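Local atomic coordinates of heme peroxidase (Bacteroides thetaiotaomicron, PDB entry 2GVK), a protein that probably acts as a heme-dependent peroxidase of the dye-decolorizing (DyP) type, using hydrogen peroxide to oxidise substrates such as dyes. Residues A[32-43]-A[69-80]; A[229-238]-A[279-290]. All blocks are in the same frame, centred on the assembly; numbering follows the deposited sequence.

Contact 1. Residues A[32-43]-A[69-80]; sequences LTDSPDTVDKVK and MGFGADAWTRLF. With NA (sodium ion), chain E; EDO (1,2-ethanediol), chain I.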
loop_
_atom_site.group_PDB
_atom_site.type_symbol
_atom_site.label_atom_id
_atom_site.label_comp_id
_atom_site.label_asym_id
_atom_site.label_seq_id
_atom_site.Cartn_x
_atom_site.Cartn_y
_atom_site.Cartn_z
ATOM N N LEU A 32 -39.267 12.486 1.632
ATOM C CA LEU A 32 -40.216 11.514 1.129
ATOM C C LEU A 32 -41.224 12.176 0.218
ATOM O O LEU A 32 -41.624 13.300 0.456
ATOM C CB LEU A 32 -40.966 10.852 2.291
ATOM C CG LEU A 32 -40.115 10.112 3.315
ATOM C CD1 LEU A 32 -40.998 9.619 4.430
ATOM C CD2 LEU A 32 -39.363 8.970 2.668
ATOM N N THR A 33 -41.689 11.428 -0.781
ATOM C CA THR A 33 -42.823 11.851 -1.606
ATOM C C THR A 33 -44.111 11.219 -1.091
ATOM O O THR A 33 -44.080 10.303 -0.271
ATOM C CB THR A 33 -42.659 11.410 -3.059
ATOM O OG1 THR A 33 -42.783 9.976 -3.147
ATOM C CG2 THR A 33 -41.330 11.844 -3.607
ATOM N N ASP A 34 -45.234 11.628 -1.679
ATOM C CA ASP A 34 -46.537 11.096 -1.288
ATOM C C ASP A 34 -46.988 9.950 -2.194
ATOM O O ASP A 34 -48.167 9.640 -2.272
ATOM C CB ASP A 34 -47.588 12.206 -1.298
ATOM C CG ASP A 34 -47.558 13.042 -0.043
ATOM O OD1 ASP A 34 -46.895 12.634 0.935
ATOM O OD2 ASP A 34 -48.234 14.097 -0.015
ATOM N N SER A 35 -46.058 9.307 -2.854
ATOM C CA SER A 35 -46.420 8.215 -3.758
ATOM C C SER A 35 -46.977 7.009 -2.978
ATOM O O SER A 35 -46.664 6.818 -1.818
ATOM C CB SER A 35 -45.239 7.788 -4.589
ATOM O OG SER A 35 -44.465 6.813 -3.928
ATOM N N PRO A 36 -47.767 6.186 -3.644
ATOM C CA PRO A 36 -48.339 5.008 -2.978
ATOM C C PRO A 36 -47.365 3.832 -2.834
ATOM O O PRO A 36 -47.783 2.729 -2.472
ATOM C CB PRO A 36 -49.505 4.631 -3.888
ATOM C CG PRO A 36 -49.111 5.103 -5.237
ATOM C CD PRO A 36 -48.217 6.309 -5.044
ATOM N N ASP A 37 -46.089 4.057 -3.148
ATOM C CA ASP A 37 -45.048 3.051 -2.937
ATOM C C ASP A 37 -43.995 3.512 -1.925
ATOM O O ASP A 37 -43.023 2.796 -1.678
ATOM C CB ASP A 37 -44.303 2.759 -4.236
ATOM C CG ASP A 37 -45.150 2.108 -5.273
ATOM O OD1 ASP A 37 -46.291 1.720 -4.986
ATOM O OD2 ASP A 37 -44.652 1.977 -6.412
ATOM N N THR A 38 -44.148 4.720 -1.395
ATOM C CA THR A 38 -43.062 5.359 -0.634
ATOM C C THR A 38 -42.670 4.573 0.597
ATOM O O THR A 38 -41.478 4.334 0.831
ATOM C CB THR A 38 -43.401 6.826 -0.265
ATOM O OG1 THR A 38 -43.392 7.618 -1.452
ATOM C CG2 THR A 38 -42.379 7.387 0.682
ATOM N N VAL A 39 -43.641 4.159 1.393
ATOM C CA VAL A 39 -43.303 3.427 2.617
ATOM C C VAL A 39 -42.644 2.097 2.285
ATOM O O VAL A 39 -41.653 1.730 2.878
ATOM C CB VAL A 39 -44.544 3.193 3.521
ATOM C CG1 VAL A 39 -44.145 2.392 4.758
ATOM C CG2 VAL A 39 -45.147 4.508 3.934
ATOM N N ASP A 40 -43.200 1.385 1.329
ATOM C CA ASP A 40 -42.650 0.074 0.940
ATOM C C ASP A 40 -41.219 0.171 0.410
ATOM O O ASP A 40 -40.390 -0.694 0.685
ATOM C CB ASP A 40 -43.534 -0.585 -0.094
ATOM C CG ASP A 40 -44.811 -1.177 0.511
ATOM O OD1 ASP A 40 -44.925 -1.234 1.758
ATOM O OD2 ASP A 40 -45.685 -1.611 -0.267
ATOM N N LYS A 41 -40.941 1.186 -0.390
ATOM C CA LYS A 41 -39.589 1.344 -0.952
ATOM C C LYS A 41 -38.581 1.688 0.138
ATOM O O LYS A 41 -37.475 1.143 0.165
ATOM C CB LYS A 41 -39.584 2.378 -2.079
ATOM C CG LYS A 41 -40.249 1.840 -3.335
ATOM C CD LYS A 41 -40.289 2.827 -4.440
ATOM C CE LYS A 41 -40.972 2.232 -5.668
ATOM N NZ LYS A 41 -41.340 3.284 -6.645
ATOM N N VAL A 42 -38.981 2.521 1.083
ATOM C CA VAL A 42 -38.107 2.834 2.204
ATOM C C VAL A 42 -37.855 1.574 3.048
ATOM O O VAL A 42 -36.725 1.304 3.456
ATOM C CB VAL A 42 -38.680 3.979 3.078
ATOM C CG1 VAL A 42 -37.863 4.133 4.410
ATOM C CG2 VAL A 42 -38.686 5.282 2.286
ATOM N N LYS A 43 -38.902 0.792 3.271
ATOM C CA LYS A 43 -38.777 -0.436 4.062
ATOM C C LYS A 43 -37.880 -1.463 3.356
ATOM O O LYS A 43 -37.119 -2.191 4.018
ATOM C CB LYS A 43 -40.150 -1.036 4.362
ATOM C CG LYS A 43 -40.931 -0.260 5.383
ATOM C CD LYS A 43 -42.210 -0.975 5.788
ATOM C CE LYS A 43 -42.932 -0.207 6.891
ATOM N NZ LYS A 43 -44.094 -0.978 7.465
HETATM N N MSE A 69 -27.675 5.166 7.940
HETATM C CA MSE A 69 -28.984 5.575 7.499
HETATM C C MSE A 69 -29.759 6.101 8.690
HETATM O O MSE A 69 -29.877 5.420 9.709
HETATM C CB MSE A 69 -29.716 4.374 6.920
HETATM C CG MSE A 69 -31.123 4.666 6.425
HETATM SE SE MSE A 69 -31.985 3.039 5.765
HETATM C CE MSE A 69 -33.580 3.871 5.026
ATOM N N GLY A 70 -30.309 7.300 8.551
ATOM C CA GLY A 70 -31.066 7.922 9.614
ATOM C C GLY A 70 -32.384 8.483 9.138
ATOM O O GLY A 70 -32.569 8.756 7.942
ATOM N N PHE A 71 -33.277 8.710 10.096
ATOM C CA PHE A 71 -34.635 9.197 9.832
ATOM C C PHE A 71 -34.935 10.492 10.562
ATOM O O PHE A 71 -34.677 10.608 11.761
ATOM C CB PHE A 71 -35.673 8.136 10.271
ATOM C CG PHE A 71 -35.455 6.797 9.660
ATOM C CD1 PHE A 71 -34.539 5.923 10.198
ATOM C CD2 PHE A 71 -36.104 6.438 8.498
ATOM C CE1 PHE A 71 -34.275 4.701 9.593
ATOM C CE2 PHE A 71 -35.850 5.177 7.896
ATOM C CZ PHE A 71 -34.952 4.335 8.448
ATOM N N GLY A 72 -35.587 11.422 9.861
ATOM C CA GLY A 72 -36.064 12.663 10.461
ATOM C C GLY A 72 -37.239 12.411 11.399
ATOM O O GLY A 72 -37.870 11.363 11.353
ATOM N N ALA A 73 -37.533 13.379 12.247
ATOM C CA ALA A 73 -38.528 13.193 13.283
ATOM C C ALA A 73 -39.923 12.974 12.700
ATOM O O ALA A 73 -40.613 12.009 13.062
ATOM C CB ALA A 73 -38.521 14.366 14.230
ATOM N N ASP A 74 -40.343 13.850 11.786
ATOM C CA ASP A 74 -41.667 13.705 11.172
ATOM C C ASP A 74 -41.746 12.425 10.355
ATOM O O ASP A 74 -42.763 11.714 10.391
ATOM C CB ASP A 74 -41.989 14.899 10.270
ATOM C CG ASP A 74 -42.320 16.169 11.052
ATOM O OD1 ASP A 74 -42.471 16.110 12.306
ATOM O OD2 ASP A 74 -42.445 17.221 10.405
ATOM N N ALA A 75 -40.678 12.143 9.596
ATOM C CA ALA A 75 -40.620 10.946 8.747
ATOM C C ALA A 75 -40.757 9.674 9.558
ATOM O O ALA A 75 -41.432 8.731 9.140
ATOM C CB ALA A 75 -39.314 10.933 7.957
ATOM N N TRP A 76 -40.102 9.629 10.709
ATOM C CA TRP A 76 -40.154 8.452 11.568
ATOM C C TRP A 76 -41.604 8.123 11.933
ATOM O O TRP A 76 -42.039 6.996 11.813
ATOM C CB TRP A 76 -39.331 8.676 12.842
ATOM C CG TRP A 76 -39.387 7.503 13.796
ATOM C CD1 TRP A 76 -40.317 7.288 14.797
ATOM C CD2 TRP A 76 -38.567 6.337 13.762
ATOM N NE1 TRP A 76 -40.075 6.082 15.415
ATOM C CE2 TRP A 76 -39.009 5.478 14.804
ATOM C CE3 TRP A 76 -37.455 5.963 13.015
ATOM C CZ2 TRP A 76 -38.389 4.246 15.074
ATOM C CZ3 TRP A 76 -36.873 4.709 13.266
ATOM C CH2 TRP A 76 -37.348 3.883 14.288
ATOM N N THR A 77 -42.344 9.135 12.355
ATOM C CA THR A 77 -43.714 8.939 12.782
ATOM C C THR A 77 -44.621 8.568 11.591
ATOM O O THR A 77 -45.517 7.732 11.720
ATOM C CB THR A 77 -44.228 10.186 13.530
ATOM O OG1 THR A 77 -43.617 10.226 14.820
ATOM C CG2 THR A 77 -45.721 10.145 13.701
ATOM N N ARG A 78 -44.358 9.143 10.432
ATOM C CA ARG A 78 -45.104 8.784 9.225
ATOM C C ARG A 78 -44.863 7.330 8.813
ATOM O O ARG A 78 -45.812 6.584 8.537
ATOM C CB ARG A 78 -44.734 9.682 8.063
ATOM C CG ARG A 78 -45.366 9.204 6.766
ATOM C CD ARG A 78 -44.924 9.957 5.570
ATOM N NE ARG A 78 -45.388 9.298 4.341
ATOM C CZ ARG A 78 -45.099 9.717 3.121
ATOM N NH1 ARG A 78 -44.383 10.817 2.958
ATOM N NH2 ARG A 78 -45.552 9.054 2.062
ATOM N N LEU A 79 -43.599 6.932 8.780
ATOM C CA LEU A 79 -43.228 5.617 8.296
ATOM C C LEU A 79 -43.552 4.514 9.275
ATOM O O LEU A 79 -43.943 3.416 8.864
ATOM C CB LEU A 79 -41.716 5.563 7.989
ATOM C CG LEU A 79 -41.201 6.437 6.842
ATOM C CD1 LEU A 79 -39.717 6.626 6.932
ATOM C CD2 LEU A 79 -41.608 5.811 5.491
ATOM N N PHE A 80 -43.326 4.785 10.573
ATOM C CA PHE A 80 -43.334 3.762 11.616
ATOM C C PHE A 80 -44.185 4.199 12.819
ATOM O O PHE A 80 -43.680 4.341 13.923
ATOM C CB PHE A 80 -41.885 3.485 12.087
ATOM C CG PHE A 80 -40.884 3.323 10.948
ATOM C CD1 PHE A 80 -41.037 2.317 10.023
ATOM C CD2 PHE A 80 -39.782 4.173 10.839
ATOM C CE1 PHE A 80 -40.121 2.166 8.963
ATOM C CE2 PHE A 80 -38.870 4.015 9.802
ATOM C CZ PHE A 80 -39.061 3.010 8.859
HETATM NA NA NA E . -47.844 0.664 -3.598
HETATM C C1 EDO I . -38.968 17.246 10.083
HETATM O O1 EDO I . -39.101 16.494 11.291
HETATM C C2 EDO I . -37.480 17.534 9.750
HETATM O O2 EDO I . -36.743 16.299 9.613
HETATM O O HOH W 1 -45.922 -0.369 -2.654
HETATM O O HOH W 2 -44.518 0.934 9.359
HETATM O O HOH W 3 -48.064 -1.235 -5.036
HETATM O O HOH W 4 -50.049 1.275 -4.614
#

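Contact 2. Residues A[229-238]-A[279-290]; sequences GNAHNAVTNI and NMFIGSPAGNTD. With EDO (1,2-ethanediol), chain H.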
loop_
_atom_site.group_PDB
_atom_site.type_symbol
_atom_site.label_atom_id
_atom_site.label_comp_id
_atom_site.label_asym_id
_atom_site.label_seq_id
_atom_site.Cartn_x
_atom_site.Cartn_y
_atom_site.Cartn_z
ATOM N N GLY A 229 -11.857 32.496 25.647
ATOM C CA GLY A 229 -13.077 31.838 26.029
ATOM C C GLY A 229 -14.048 31.625 24.899
ATOM O O GLY A 229 -15.003 30.847 25.038
ATOM N N ASN A 230 -13.831 32.319 23.774
ATOM C CA ASN A 230 -14.722 32.169 22.591
ATOM C C ASN A 230 -14.089 31.341 21.457
ATOM O O ASN A 230 -14.631 31.272 20.352
ATOM C CB ASN A 230 -15.185 33.531 22.062
ATOM C CG ASN A 230 -14.034 34.426 21.628
ATOM O OD1 ASN A 230 -12.864 34.117 21.841
ATOM N ND2 ASN A 230 -14.370 35.531 21.004
ATOM N N ALA A 231 -12.973 30.689 21.753
ATOM C CA ALA A 231 -12.342 29.763 20.793
ATOM C C ALA A 231 -13.282 28.613 20.503
ATOM O O ALA A 231 -14.044 28.183 21.376
ATOM C CB ALA A 231 -11.032 29.247 21.338
ATOM N N HIS A 232 -13.242 28.127 19.282
ATOM C CA HIS A 232 -14.123 27.052 18.848
ATOM C C HIS A 232 -14.036 25.834 19.757
ATOM O O HIS A 232 -15.050 25.250 20.109
ATOM C CB HIS A 232 -13.784 26.653 17.416
ATOM C CG HIS A 232 -14.625 25.546 16.887
ATOM N ND1 HIS A 232 -15.977 25.685 16.655
ATOM C CD2 HIS A 232 -14.298 24.294 16.477
ATOM C CE1 HIS A 232 -16.451 24.558 16.160
ATOM N NE2 HIS A 232 -15.453 23.698 16.049
ATOM N N ASN A 233 -12.833 25.441 20.126
ATOM C CA ASN A 233 -12.683 24.246 20.949
ATOM C C ASN A 233 -12.978 24.514 22.430
ATOM O O ASN A 233 -13.199 23.594 23.182
ATOM C CB ASN A 233 -11.331 23.631 20.776
ATOM C CG ASN A 233 -10.328 24.220 21.634
ATOM O OD1 ASN A 233 -10.380 25.403 21.953
ATOM N ND2 ASN A 233 -9.377 23.403 22.064
ATOM N N ALA A 234 -12.997 25.780 22.833
ATOM C CA ALA A 234 -13.431 26.116 24.169
ATOM C C ALA A 234 -14.958 26.008 24.276
ATOM O O ALA A 234 -15.477 25.407 25.215
ATOM C CB ALA A 234 -12.974 27.505 24.551
ATOM N N VAL A 235 -15.675 26.607 23.327
ATOM C CA VAL A 235 -17.127 26.679 23.439
ATOM C C VAL A 235 -17.818 25.365 23.088
ATOM O O VAL A 235 -18.887 25.104 23.589
ATOM C CB VAL A 235 -17.755 27.844 22.568
ATOM C CG1 VAL A 235 -17.065 29.200 22.882
ATOM C CG2 VAL A 235 -17.687 27.528 21.112
ATOM N N THR A 236 -17.202 24.548 22.236
ATOM C CA THR A 236 -17.867 23.280 21.748
ATOM C C THR A 236 -17.581 22.063 22.631
ATOM O O THR A 236 -18.207 21.013 22.466
ATOM C CB THR A 236 -17.487 22.916 20.311
ATOM O OG1 THR A 236 -16.060 22.728 20.208
ATOM C CG2 THR A 236 -17.945 23.985 19.341
ATOM N N ASN A 237 -16.586 22.175 23.487
ATOM C CA ASN A 237 -16.309 21.152 24.480
ATOM C C ASN A 237 -17.037 21.563 25.708
ATOM O O ASN A 237 -16.570 22.394 26.443
ATOM N N ILE A 238 -18.239 21.011 25.906
ATOM C CA ILE A 238 -19.161 21.564 26.899
ATOM C C ILE A 238 -18.833 21.152 28.293
ATOM O O ILE A 238 -19.280 21.777 29.224
ATOM C CB ILE A 238 -20.638 21.220 26.592
ATOM C CG1 ILE A 238 -20.890 19.722 26.703
ATOM C CG2 ILE A 238 -21.008 21.724 25.206
ATOM C CD1 ILE A 238 -22.360 19.361 26.577
ATOM N N ASN A 279 -24.020 26.924 23.123
ATOM C CA ASN A 279 -22.750 27.569 23.438
ATOM C C ASN A 279 -22.189 28.337 22.232
ATOM O O ASN A 279 -21.566 29.380 22.391
ATOM C CB ASN A 279 -21.712 26.541 23.905
ATOM C CG ASN A 279 -21.921 26.096 25.341
ATOM O OD1 ASN A 279 -22.926 26.421 25.977
ATOM N ND2 ASN A 279 -20.973 25.333 25.852
HETATM N N MSE A 280 -22.355 27.776 21.037
HETATM C CA MSE A 280 -21.814 28.387 19.827
HETATM C C MSE A 280 -22.604 29.595 19.388
HETATM O O MSE A 280 -22.026 30.674 19.127
HETATM C CB MSE A 280 -21.801 27.378 18.684
HETATM C CG MSE A 280 -20.810 26.266 18.861
HETATM SE SE MSE A 280 -21.080 24.900 17.509
HETATM C CE MSE A 280 -20.619 26.021 15.878
ATOM N N PHE A 281 -23.922 29.440 19.304
ATOM C CA PHE A 281 -24.767 30.450 18.644
ATOM C C PHE A 281 -25.327 31.492 19.592
ATOM O O PHE A 281 -25.539 32.629 19.193
ATOM C CB PHE A 281 -25.894 29.764 17.857
ATOM C CG PHE A 281 -25.412 29.077 16.600
ATOM C CD1 PHE A 281 -24.863 27.792 16.657
ATOM C CD2 PHE A 281 -25.447 29.735 15.384
ATOM C CE1 PHE A 281 -24.396 27.183 15.522
ATOM C CE2 PHE A 281 -25.000 29.131 14.244
ATOM C CZ PHE A 281 -24.441 27.860 14.308
ATOM N N ILE A 282 -25.620 31.093 20.818
ATOM C CA ILE A 282 -26.100 32.042 21.837
ATOM C C ILE A 282 -24.937 32.532 22.684
ATOM O O ILE A 282 -24.808 33.753 22.951
ATOM C CB ILE A 282 -27.149 31.402 22.751
ATOM C CG1 ILE A 282 -28.287 30.793 21.924
ATOM C CG2 ILE A 282 -27.696 32.436 23.743
ATOM C CD1 ILE A 282 -28.989 31.791 21.007
ATOM N N GLY A 283 -24.086 31.598 23.097
ATOM C CA GLY A 283 -22.962 31.896 23.960
ATOM C C GLY A 283 -23.230 31.496 25.402
ATOM O O GLY A 283 -24.353 31.640 25.910
ATOM N N SER A 284 -22.201 30.966 26.048
ATOM C CA SER A 284 -22.209 30.736 27.466
ATOM C C SER A 284 -21.014 31.434 28.080
ATOM O O SER A 284 -19.899 31.011 27.875
ATOM C CB SER A 284 -22.110 29.246 27.756
ATOM O OG SER A 284 -22.075 29.003 29.154
ATOM N N PRO A 285 -21.239 32.584 28.750
ATOM C CA PRO A 285 -22.525 33.259 28.939
ATOM C C PRO A 285 -23.012 33.890 27.626
ATOM O O PRO A 285 -22.273 33.918 26.643
ATOM C CB PRO A 285 -22.193 34.330 29.935
ATOM C CG PRO A 285 -20.758 34.659 29.632
ATOM C CD PRO A 285 -20.136 33.357 29.326
ATOM N N ALA A 286 -24.242 34.368 27.615
ATOM C CA ALA A 286 -24.829 34.941 26.398
ATOM C C ALA A 286 -23.902 35.992 25.799
ATOM O O ALA A 286 -23.431 36.893 26.497
ATOM C CB ALA A 286 -26.143 35.529 26.693
ATOM N N GLY A 287 -23.645 35.866 24.506
ATOM C CA GLY A 287 -22.744 36.781 23.810
ATOM C C GLY A 287 -21.368 36.200 23.588
ATOM O O GLY A 287 -20.644 36.653 22.720
ATOM N N ASN A 288 -21.006 35.169 24.368
ATOM C CA ASN A 288 -19.705 34.508 24.229
ATOM C C ASN A 288 -19.745 33.457 23.117
ATOM O O ASN A 288 -19.539 32.261 23.358
ATOM C CB ASN A 288 -19.275 33.859 25.557
ATOM C CG ASN A 288 -17.877 33.257 25.484
ATOM O OD1 ASN A 288 -16.985 33.821 24.855
ATOM N ND2 ASN A 288 -17.697 32.096 26.084
ATOM N N THR A 289 -20.065 33.909 21.916
ATOM C CA THR A 289 -20.318 33.009 20.799
ATOM C C THR A 289 -19.008 32.453 20.198
ATOM O O THR A 289 -17.921 33.033 20.383
ATOM C CB THR A 289 -21.129 33.712 19.704
ATOM O OG1 THR A 289 -20.505 34.957 19.360
ATOM C CG2 THR A 289 -22.552 33.985 20.188
ATOM N N ASP A 290 -19.128 31.319 19.518
ATOM C CA ASP A 290 -18.008 30.712 18.793
ATOM C C ASP A 290 -17.418 31.709 17.784
ATOM O O ASP A 290 -18.104 32.172 16.853
ATOM C CB ASP A 290 -18.508 29.459 18.057
ATOM C CG ASP A 290 -17.388 28.610 17.500
ATOM O OD1 ASP A 290 -16.248 29.099 17.374
ATOM O OD2 ASP A 290 -17.666 27.440 17.154
HETATM C C1 EDO H . -19.557 22.017 15.665
HETATM O O1 EDO H . -20.824 22.366 15.036
HETATM C C2 EDO H . -18.414 21.965 14.622
HETATM O O2 EDO H . -17.324 21.095 15.101
HETATM O O HOH W 5 -17.187 35.670 20.441
HETATM O O HOH W 6 -20.791 24.293 28.651
#

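Contact 1. Residues A[32-43]-A[69-80]
The guanidinium of Arg78 closes end-on about the backbone carbonyl of Thr33, the principal polar grip between 32-43 and 69-80. Arg78 NH2 donates to Thr33 O at 3.0 Å and NH1 to the same oxygen at 3.3 Å. That oxygen lies in the guanidinium plane, but seen from the carbonyl the two donors differ: NH2 is only tilted from the C=O plane, whereas NH1 stands above it. Arg78 spans the distance because CG is anti to the backbone N (chi1 173°) and the chain stays extended to NE. A long salt bridge to Asp34, OD1 to Arg78 NH1 at 3.7 Å with no N-H aimed at the oxygen, holds for one of two modelled positions of Asp34 and is therefore doubtful.

Apolar contacts gather on Leu79. Leu32 meets it tip to tip, Leu32 CD1 to Leu79 CG at 4.0 Å, while Val39 slides past in the opposite direction, Val39 CG2 to Leu79 CD2 at 4.1 Å. Val42 crosses nearly at right angles, its CG1 lying 4.0 Å from Leu79 CD1 and also reaching the edge of the Phe71 ring. Cutting Leu79 back to an alanine removes both CD methyls and is likely to leave a gap facing Leu32, Val39 and Val42.

In the fold, strands 24-32 and 66-72 run parallel with 109-115 between them, joined by helix 38-59: the split beta-alpha-beta unit of the ferredoxin-like half-barrel. Helix 73-79 extends from the second strand and crosses helix 38-43 at -103°.

Solvent mediates a further link: water 2 accepts from Lys43 NZ at 2.7 Å and donates to Leu79 O at 2.6 Å. On the turn leading into helix 38-43, Pro36 O, Asp37 OD1 and three waters coordinate a sodium ion.

Contact 2. Residues A[229-238]-A[279-290]
Asp290 OD2 lies at the edge of the His232 ring, near its plane, and takes the ND1 hydrogen at 2.5 Å, very short, with ring and carboxylate planes only 24° apart. Both side chains extend with CG anti to the backbone N (chi1 179° for His232, -169° for Asp290), which brings the two groups together. A second bond, from Leu292 N to Asp290 OD1, helps fix the carboxylate's rotation. Thr236 OG1 lies over one ring face and donates to His232 O. Thr236 CG2 turns instead to Met280, 3.7 Å from Met280 CG, and Val235 CG2 packs against Asp290 CB at 3.7 Å.

Two asparagines clasp backbone carbonyls in different ways. Asn279 ND2 approaches Val235 O in the carbonyl plane at 3.1 Å, whereas Asn288 ND2 comes to Gly229 O from above that group's plane, also at 3.1 Å. Asn288 ND2 donates to Ser284 O as well, so one nitrogen is shared between carbonyls of both segments.

His232 NE2, turned away from Asp290, is weakly hydrogen-bonded to a 1,2-ethanediol, probably from the crystallisation liquor. This geometry is consistent with the proximal histidine-aspartate pair of the heme pocket in DyP-type peroxidases, in which NE2 would face the iron.

Overall arrangement
Contacts 1 and 2 lie on opposite sides of the chain's centre, each about 20 Å from it, with their own centres 36 Å apart. Both are partly buried, and they share no helix or strand: contact 1 belongs to the N-terminal DyP half, contact 2 to the C-terminal half. Contact 1 joins two helices and the ends of strands 24-32 and 66-72 through an aliphatic cluster, with a charged guanidinium directing its donors at one carbonyl and a sodium ion toward the surface. Contact 2 joins a short helix to the end of helix 270-281 and the loop after it, spreads neutral asparagine donors over separate carbonyls, and adds a histidine-carboxylate bond, consistent with a place beside the heme pocket.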